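Local atomic coordinates of nucleoplasmin-like protein (Drosophila melanogaster, PDB entry 1NLQ), a protein that binds core histones and takes part in the ATP-assisted building of evenly spaced nucleosome arrays. Residues L32-I37 with V97-H102; N49-N54 with V86-I91. All coordinates share one frame; numbering follows the deposited sequence.

In the fold
Interactions 1 and 2 lie one in each of two four-stranded antiparallel sheets of the N-terminal core, the nucleoplasmin domain, an all-beta sandwich. Each joins the two central strands of its sheet: 31-39 with 97-104 in interaction 1, and 48-55 with 86-92 in interaction 2. Along the chain both segments of interaction 2 fall between those of interaction 1, and the path passes from sheet to sheet between 31-39 and 48-55 and again between 86-92 and 97-104. Their centres are 12 Å apart, and they meet in the hydrophobic interior, where Phe-88 packs against Leu-32, Ile-34 and Ile-99 and Val-51 meets Val-97. Five such subunits form a ring, and two rings associate head-to-head into a decamer.

Interaction 1 (L32-I37 with V97-H102); sequences LVIKQI and VYIHGH
A classic beta bulge lies at the centre of this antiparallel pairing, where two residues, Lys-35 and Gln-36, stand opposite the single residue His-100. The carbonyl oxygen His-100 O takes two donors, Lys-35 N at 2.8 Å and Gln-36 N at 3.2 Å, while His-100 N returns a nearly straight bond to Gln-36 O. Towards the other end, Val-33 and His-102 form a hydrogen-bonded pair with two backbone bonds. Between these pairs Gly-101 CA lies 3.0 Å from Val-33 O; glycine suits the place because a beta carbon would run into that oxygen.

Gln-36 and His-100 run side by side. Gln-36 CG is anti to the backbone N (chi1 172°), and the extended chain carries CD alongside the imidazole. The amide is turned so that His-100 ND1 lies in its plane, 3.0 Å from Gln-36 NE2, though the donor is tilted 30° out of the ring plane. A second bond from Gln-36 NE2 goes to Ile-64 O of a neighbouring subunit, and His-100 NE2 makes a weak one to Pro-63 O there. An alanine in place of His-100 would probably leave Gln-36 NE2 without its partner in this chain and open a gap at the subunit boundary.

Lys-35 CG meets the edge of the His-102 ring, 3.6 Å from CD2, while Lys-35 NZ forms salt bridges with Asp-78 of its own chain and Asp-78 of the neighbour. The ring nitrogens of His-102 are held by Glu-4 and by Asp-78 O of that neighbour. On the opposite face, branched apolar residues pack together: Ile-34 CD1 touches Ile-99 CG2 at 3.7 Å, and Ile-37 CG2 meets Val-97 CG1 at 3.5 Å. That face looks onto strands 86-92 and 60-68 of the second sheet, and strands 4-11 and 74-82 flank the pair.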
ATOM      1  N   LEU A  32      -1.480 -10.298 -15.772  1.00 16.65           N
ATOM      2  CA  LEU A  32      -2.580  -9.859 -14.927  1.00 16.65           C
ATOM      3  C   LEU A  32      -1.969  -9.326 -13.642  1.00 16.65           C
ATOM      4  O   LEU A  32      -1.243 -10.038 -12.948  1.00 16.65           O
ATOM      5  CB  LEU A  32      -3.506 -11.026 -14.597  1.00 18.87           C
ATOM      6  CG  LEU A  32      -4.670 -10.682 -13.665  1.00 18.87           C
ATOM      7  CD1 LEU A  32      -5.590  -9.658 -14.325  1.00 18.87           C
ATOM      8  CD2 LEU A  32      -5.435 -11.945 -13.341  1.00 18.87           C
ATOM      9  N   VAL A  33      -2.243  -8.065 -13.329  1.00 16.67           N
ATOM     10  CA  VAL A  33      -1.710  -7.468 -12.118  1.00 16.67           C
ATOM     11  C   VAL A  33      -2.868  -7.287 -11.156  1.00 16.67           C
ATOM     12  O   VAL A  33      -3.852  -6.643 -11.494  1.00 16.67           O
ATOM     13  CB  VAL A  33      -1.083  -6.086 -12.391  1.00 18.77           C
ATOM     14  CG1 VAL A  33      -0.476  -5.531 -11.103  1.00 18.77           C
ATOM     15  CG2 VAL A  33      -0.024  -6.197 -13.483  1.00 18.77           C
ATOM     16  N   ILE A  34      -2.763  -7.872  -9.972  1.00 14.63           N
ATOM     17  CA  ILE A  34      -3.833  -7.735  -8.993  1.00 14.63           C
ATOM     18  C   ILE A  34      -3.440  -6.667  -7.992  1.00 14.63           C
ATOM     19  O   ILE A  34      -2.502  -6.844  -7.217  1.00 14.63           O
ATOM     20  CB  ILE A  34      -4.102  -9.063  -8.270  1.00 14.15           C
ATOM     21  CG1 ILE A  34      -4.581 -10.114  -9.275  1.00 14.15           C
ATOM     22  CG2 ILE A  34      -5.145  -8.860  -7.190  1.00 14.15           C
ATOM     23  CD1 ILE A  34      -5.763  -9.674 -10.135  1.00 14.15           C
ATOM     24  N   LYS A  35      -4.169  -5.553  -8.019  1.00 13.33           N
ATOM     25  CA  LYS A  35      -3.883  -4.417  -7.156  1.00 13.33           C
ATOM     26  C   LYS A  35      -4.599  -4.395  -5.824  1.00 13.33           C
ATOM     27  O   LYS A  35      -4.018  -4.006  -4.818  1.00 13.33           O
ATOM     28  CB  LYS A  35      -4.202  -3.115  -7.892  1.00 17.08           C
ATOM     29  CG  LYS A  35      -3.307  -2.819  -9.083  1.00 17.08           C
ATOM     30  CD  LYS A  35      -1.891  -2.554  -8.620  1.00 17.08           C
ATOM     31  CE  LYS A  35      -1.020  -1.986  -9.731  1.00 17.08           C
ATOM     32  NZ  LYS A  35       0.321  -1.588  -9.209  1.00 17.08           N
ATOM     33  N   GLN A  36      -5.861  -4.794  -5.824  1.00 13.30           N
ATOM     34  CA  GLN A  36      -6.660  -4.755  -4.610  1.00 13.30           C
ATOM     35  C   GLN A  36      -7.705  -5.862  -4.538  1.00 13.30           C
ATOM     36  O   GLN A  36      -8.285  -6.258  -5.547  1.00 13.30           O
ATOM     37  CB  GLN A  36      -7.338  -3.370  -4.518  1.00 15.70           C
ATOM     38  CG  GLN A  36      -8.365  -3.201  -3.410  1.00 15.70           C
ATOM     39  CD  GLN A  36      -9.029  -1.823  -3.424  1.00 15.70           C
ATOM     40  OE1 GLN A  36      -8.644  -0.930  -2.674  1.00 15.70           O
ATOM     41  NE2 GLN A  36     -10.024  -1.649  -4.289  1.00 15.70           N
ATOM     42  N   ILE A  37      -7.904  -6.385  -3.331  1.00 13.21           N
ATOM     43  CA  ILE A  37      -8.910  -7.410  -3.074  1.00 13.21           C
ATOM     44  C   ILE A  37      -9.665  -6.807  -1.905  1.00 13.21           C
ATOM     45  O   ILE A  37      -9.115  -6.615  -0.822  1.00 13.21           O
ATOM     46  CB  ILE A  37      -8.282  -8.771  -2.717  1.00 14.13           C
ATOM     47  CG1 ILE A  37      -7.458  -9.267  -3.911  1.00 14.13           C
ATOM     48  CG2 ILE A  37      -9.381  -9.786  -2.418  1.00 14.13           C
ATOM     49  CD1 ILE A  37      -6.813 -10.634  -3.729  1.00 14.13           C
ATOM     50  N   VAL A  97     -16.542 -10.587  -2.405  1.00 17.06           N
ATOM     51  CA  VAL A  97     -15.167 -10.121  -2.423  1.00 17.06           C
ATOM     52  C   VAL A  97     -14.891  -9.633  -3.844  1.00 17.06           C
ATOM     53  O   VAL A  97     -15.235 -10.304  -4.821  1.00 17.06           O
ATOM     54  CB  VAL A  97     -14.175 -11.247  -2.061  1.00 15.23           C
ATOM     55  CG1 VAL A  97     -12.740 -10.747  -2.207  1.00 15.23           C
ATOM     56  CG2 VAL A  97     -14.425 -11.704  -0.637  1.00 15.23           C
ATOM     57  N   TYR A  98     -14.290  -8.456  -3.962  1.00 15.72           N
ATOM     58  CA  TYR A  98     -13.993  -7.897  -5.268  1.00 15.72           C
ATOM     59  C   TYR A  98     -12.489  -7.940  -5.541  1.00 15.72           C
ATOM     60  O   TYR A  98     -11.681  -7.639  -4.664  1.00 15.72           O
ATOM     61  CB  TYR A  98     -14.491  -6.448  -5.343  1.00 17.99           C
ATOM     62  CG  TYR A  98     -15.859  -6.239  -4.736  1.00 17.99           C
ATOM     63  CD1 TYR A  98     -16.013  -5.521  -3.546  1.00 17.99           C
ATOM     64  CD2 TYR A  98     -17.005  -6.759  -5.345  1.00 17.99           C
ATOM     65  CE1 TYR A  98     -17.270  -5.326  -2.982  1.00 17.99           C
ATOM     66  CE2 TYR A  98     -18.266  -6.566  -4.778  1.00 17.99           C
ATOM     67  CZ  TYR A  98     -18.386  -5.854  -3.603  1.00 17.99           C
ATOM     68  OH  TYR A  98     -19.633  -5.680  -3.037  1.00 17.99           O
ATOM     69  N   ILE A  99     -12.121  -8.325  -6.757  1.00 13.47           N
ATOM     70  CA  ILE A  99     -10.713  -8.387  -7.142  1.00 13.47           C
ATOM     71  C   ILE A  99     -10.490  -7.337  -8.225  1.00 13.47           C
ATOM     72  O   ILE A  99     -11.162  -7.359  -9.262  1.00 13.47           O
ATOM     73  CB  ILE A  99     -10.344  -9.788  -7.681  1.00 15.25           C
ATOM     74  CG1 ILE A  99     -10.575 -10.837  -6.590  1.00 15.25           C
ATOM     75  CG2 ILE A  99      -8.890  -9.817  -8.115  1.00 15.25           C
ATOM     76  CD1 ILE A  99     -10.378 -12.274  -7.052  1.00 15.25           C
ATOM     77  N   HIS A 100      -9.566  -6.410  -7.977  1.00 13.21           N
ATOM     78  CA  HIS A 100      -9.273  -5.336  -8.923  1.00 13.21           C
ATOM     79  C   HIS A 100      -7.831  -5.345  -9.418  1.00 13.21           C
ATOM     80  O   HIS A 100      -6.908  -5.666  -8.673  1.00 13.21           O
ATOM     81  CB  HIS A 100      -9.532  -3.973  -8.278  1.00 13.25           C
ATOM     82  CG  HIS A 100     -10.882  -3.843  -7.646  1.00 13.25           C
ATOM     83  ND1 HIS A 100     -11.046  -3.563  -6.308  1.00 13.25           N
ATOM     84  CD2 HIS A 100     -12.129  -3.931  -8.168  1.00 13.25           C
ATOM     85  CE1 HIS A 100     -12.335  -3.486  -6.031  1.00 13.25           C
ATOM     86  NE2 HIS A 100     -13.013  -3.706  -7.142  1.00 13.25           N
ATOM     87  N   GLY A 101      -7.641  -4.960 -10.673  1.00 17.62           N
ATOM     88  CA  GLY A 101      -6.294  -4.938 -11.207  1.00 17.62           C
ATOM     89  C   GLY A 101      -6.181  -4.424 -12.627  1.00 17.62           C
ATOM     90  O   GLY A 101      -7.078  -3.747 -13.141  1.00 17.62           O
ATOM     91  N   HIS A 102      -5.040  -4.739 -13.236  1.00 17.01           N
ATOM     92  CA  HIS A 102      -4.720  -4.340 -14.602  1.00 17.01           C
ATOM     93  C   HIS A 102      -4.655  -5.579 -15.464  1.00 17.01           C
ATOM     94  O   HIS A 102      -3.961  -6.532 -15.117  1.00 17.01           O
ATOM     95  CB  HIS A 102      -3.355  -3.656 -14.663  1.00 18.91           C
ATOM     96  CG  HIS A 102      -3.278  -2.372 -13.901  1.00 18.91           C
ATOM     97  ND1 HIS A 102      -2.838  -1.197 -14.474  1.00 18.91           N
ATOM     98  CD2 HIS A 102      -3.584  -2.072 -12.616  1.00 18.91           C
ATOM     99  CE1 HIS A 102      -2.879  -0.230 -13.574  1.00 18.91           C
ATOM    100  NE2 HIS A 102      -3.328  -0.733 -12.439  1.00 18.91           N
TER

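Interaction 2 (N49-N54 with V86-I91); sequences NVVEVN and VTFKLI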
ATOM      1  N   ASN A  49     -12.870 -14.363   5.207  1.00 16.68           N
ATOM      2  CA  ASN A  49     -13.091 -14.548   3.782  1.00 16.68           C
ATOM      3  C   ASN A  49     -11.704 -14.718   3.202  1.00 16.68           C
ATOM      4  O   ASN A  49     -10.864 -13.831   3.323  1.00 16.68           O
ATOM      5  CB  ASN A  49     -13.792 -13.330   3.183  1.00 16.12           C
ATOM      6  CG  ASN A  49     -15.302 -13.431   3.277  1.00 16.12           C
ATOM      7  OD1 ASN A  49     -15.972 -13.764   2.299  1.00 16.12           O
ATOM      8  ND2 ASN A  49     -15.840 -13.161   4.457  1.00 16.12           N
ATOM      9  N   VAL A  50     -11.467 -15.867   2.583  1.00 15.38           N
ATOM     10  CA  VAL A  50     -10.161 -16.177   2.027  1.00 15.38           C
ATOM     11  C   VAL A  50     -10.221 -16.471   0.539  1.00 15.38           C
ATOM     12  O   VAL A  50     -11.016 -17.296   0.093  1.00 15.38           O
ATOM     13  CB  VAL A  50      -9.545 -17.401   2.755  1.00 15.90           C
ATOM     14  CG1 VAL A  50      -8.164 -17.718   2.199  1.00 15.90           C
ATOM     15  CG2 VAL A  50      -9.475 -17.113   4.245  1.00 15.90           C
ATOM     16  N   VAL A  51      -9.377 -15.779  -0.219  1.00 15.60           N
ATOM     17  CA  VAL A  51      -9.296 -15.964  -1.660  1.00 15.60           C
ATOM     18  C   VAL A  51      -7.998 -16.702  -1.943  1.00 15.60           C
ATOM     19  O   VAL A  51      -6.939 -16.314  -1.467  1.00 15.60           O
ATOM     20  CB  VAL A  51      -9.274 -14.618  -2.414  1.00 17.63           C
ATOM     21  CG1 VAL A  51      -9.118 -14.854  -3.910  1.00 17.63           C
ATOM     22  CG2 VAL A  51     -10.548 -13.843  -2.133  1.00 17.63           C
ATOM     23  N   GLU A  52      -8.091 -17.781  -2.702  1.00 17.22           N
ATOM     24  CA  GLU A  52      -6.920 -18.569  -3.038  1.00 17.22           C
ATOM     25  C   GLU A  52      -6.645 -18.419  -4.521  1.00 17.22           C
ATOM     26  O   GLU A  52      -7.573 -18.437  -5.329  1.00 17.22           O
ATOM     27  CB  GLU A  52      -7.177 -20.035  -2.721  1.00 25.61           C
ATOM     28  CG  GLU A  52      -6.044 -20.952  -3.125  1.00 25.61           C
ATOM     29  CD  GLU A  52      -6.499 -22.382  -3.248  1.00 25.61           C
ATOM     30  OE1 GLU A  52      -6.799 -23.017  -2.216  1.00 25.61           O
ATOM     31  OE2 GLU A  52      -6.564 -22.864  -4.396  1.00 25.61           O
ATOM     32  N   VAL A  53      -5.380 -18.258  -4.885  1.00 17.29           N
ATOM     33  CA  VAL A  53      -5.032 -18.127  -6.287  1.00 17.29           C
ATOM     34  C   VAL A  53      -4.429 -19.450  -6.747  1.00 17.29           C
ATOM     35  O   VAL A  53      -3.713 -20.111  -5.998  1.00 17.29           O
ATOM     36  CB  VAL A  53      -4.027 -16.956  -6.534  1.00 18.22           C
ATOM     37  CG1 VAL A  53      -2.676 -17.268  -5.925  1.00 18.22           C
ATOM     38  CG2 VAL A  53      -3.874 -16.713  -8.026  1.00 18.22           C
ATOM     39  N   ASN A  54      -4.754 -19.841  -7.977  1.00 21.35           N
ATOM     40  CA  ASN A  54      -4.252 -21.085  -8.540  1.00 21.35           C
ATOM     41  C   ASN A  54      -3.648 -20.877  -9.916  1.00 21.35           C
ATOM     42  O   ASN A  54      -4.262 -20.273 -10.788  1.00 21.35           O
ATOM     43  CB  ASN A  54      -5.374 -22.116  -8.675  1.00 22.76           C
ATOM     44  CG  ASN A  54      -5.972 -22.506  -7.348  1.00 22.76           C
ATOM     45  OD1 ASN A  54      -6.873 -21.834  -6.828  1.00 22.76           O
ATOM     46  ND2 ASN A  54      -5.463 -23.590  -6.774  1.00 22.76           N
ATOM     47  N   VAL A  86      -4.913 -18.225 -14.613  1.00 21.26           N
ATOM     48  CA  VAL A  86      -5.043 -17.999 -13.181  1.00 21.26           C
ATOM     49  C   VAL A  86      -6.473 -18.122 -12.682  1.00 21.26           C
ATOM     50  O   VAL A  86      -7.382 -17.512 -13.229  1.00 21.26           O
ATOM     51  CB  VAL A  86      -4.522 -16.602 -12.802  1.00 24.71           C
ATOM     52  CG1 VAL A  86      -4.675 -16.379 -11.311  1.00 24.71           C
ATOM     53  CG2 VAL A  86      -3.074 -16.464 -13.211  1.00 24.71           C
ATOM     54  N   THR A  87      -6.673 -18.912 -11.633  1.00 17.69           N
ATOM     55  CA  THR A  87      -8.014 -19.059 -11.089  1.00 17.69           C
ATOM     56  C   THR A  87      -8.066 -18.584  -9.640  1.00 17.69           C
ATOM     57  O   THR A  87      -7.256 -19.006  -8.821  1.00 17.69           O
ATOM     58  CB  THR A  87      -8.478 -20.518 -11.125  1.00 23.57           C
ATOM     59  OG1 THR A  87      -8.457 -21.002 -12.476  1.00 23.57           O
ATOM     60  CG2 THR A  87      -9.894 -20.616 -10.591  1.00 23.57           C
ATOM     61  N   PHE A  88      -9.016 -17.700  -9.335  1.00 20.75           N
ATOM     62  CA  PHE A  88      -9.187 -17.174  -7.979  1.00 20.75           C
ATOM     63  C   PHE A  88     -10.404 -17.857  -7.387  1.00 20.75           C
ATOM     64  O   PHE A  88     -11.449 -17.928  -8.035  1.00 20.75           O
ATOM     65  CB  PHE A  88      -9.443 -15.664  -7.992  1.00 17.59           C
ATOM     66  CG  PHE A  88      -8.349 -14.865  -8.625  1.00 17.59           C
ATOM     67  CD1 PHE A  88      -8.504 -14.360  -9.908  1.00 17.59           C
ATOM     68  CD2 PHE A  88      -7.163 -14.612  -7.940  1.00 17.59           C
ATOM     69  CE1 PHE A  88      -7.506 -13.616 -10.506  1.00 17.59           C
ATOM     70  CE2 PHE A  88      -6.150 -13.866  -8.526  1.00 17.59           C
ATOM     71  CZ  PHE A  88      -6.319 -13.364  -9.816  1.00 17.59           C
ATOM     72  N   LYS A  89     -10.280 -18.367  -6.170  1.00 17.37           N
ATOM     73  CA  LYS A  89     -11.415 -19.038  -5.556  1.00 17.37           C
ATOM     74  C   LYS A  89     -11.647 -18.609  -4.122  1.00 17.37           C
ATOM     75  O   LYS A  89     -10.705 -18.469  -3.354  1.00 17.37           O
ATOM     76  CB  LYS A  89     -11.235 -20.553  -5.591  1.00 29.92           C
ATOM     77  CG  LYS A  89     -12.464 -21.269  -5.073  1.00 29.92           C
ATOM     78  CD  LYS A  89     -12.416 -22.763  -5.277  1.00 29.92           C
ATOM     79  CE  LYS A  89     -13.674 -23.385  -4.687  1.00 29.92           C
ATOM     80  NZ  LYS A  89     -13.694 -24.863  -4.774  1.00 29.92           N
ATOM     81  N   LEU A  90     -12.914 -18.405  -3.771  1.00 21.09           N
ATOM     82  CA  LEU A  90     -13.280 -18.022  -2.414  1.00 21.09           C
ATOM     83  C   LEU A  90     -13.399 -19.337  -1.649  1.00 21.09           C
ATOM     84  O   LEU A  90     -14.443 -19.986  -1.674  1.00 21.09           O
ATOM     85  CB  LEU A  90     -14.612 -17.275  -2.424  1.00 17.58           C
ATOM     86  CG  LEU A  90     -15.071 -16.657  -1.100  1.00 17.58           C
ATOM     87  CD1 LEU A  90     -14.070 -15.603  -0.631  1.00 17.58           C
ATOM     88  CD2 LEU A  90     -16.442 -16.017  -1.307  1.00 17.58           C
ATOM     89  N   ILE A  91     -12.318 -19.731  -0.981  1.00 16.68           N
ATOM     90  CA  ILE A  91     -12.292 -20.997  -0.247  1.00 16.68           C
ATOM     91  C   ILE A  91     -12.815 -20.935   1.191  1.00 16.68           C
ATOM     92  O   ILE A  91     -12.904 -21.967   1.869  1.00 16.68           O
ATOM     93  CB  ILE A  91     -10.867 -21.605  -0.239  1.00 16.57           C
ATOM     94  CG1 ILE A  91      -9.896 -20.666   0.482  1.00 16.57           C
ATOM     95  CG2 ILE A  91     -10.394 -21.848  -1.667  1.00 16.57           C
ATOM     96  CD1 ILE A  91      -8.518 -21.264   0.703  1.00 16.57           C
TER
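Glu-52 and Lys-89 form a hydrogen-bonded antiparallel pair: Glu-52 N donates to Lys-89 O, and Lys-89 N to Glu-52 O, both at 2.8 Å. Two more bonds join Asn-54 and Thr-87, again with each residue giving its N-H and accepting through its O. At the other end Ile-91 N reaches Val-50 O at 3.0 Å, a more bent bond (132° at the hydrogen). Outward-turned backbone groups are also served, since Val-51 and Val-53 bond to strand 60-68.

Several polar side chains have partners too. Asn-54 ND2 donates to Glu-52 OE2 within its own strand and, weakly, to Gln-61 OE1; Thr-87 OG1 is hydrogen-bonded to Thr-19 OG1. The buried Asn-49 is tolerated because Gly-95 N bonds its OD1 and Glu-47 O its ND2. Ile-91 lays CG2 against Glu-52 CB at 3.8 Å, the two side chains crossing at about a right angle.

On the inner face, beta-branched Val-53 and Val-86 suit the extended backbone. Val-53 CG2, anti to its backbone N, presses on Val-86 CG1 at 3.4 Å, tighter than a usual van der Waals contact, and meets Phe-88 CE2 at 3.7 Å. Val-86 CG1 in turn lies over one face of that ring, towards the rim.

The chemistry is thus divided: Val-51, Val-53, Val-86, Phe-88 and Leu-90 form the inward apolar set, while on the other face Glu-52, Asn-54, Thr-87 and Lys-89 are joined by the apolar pair Val-50 and Ile-91.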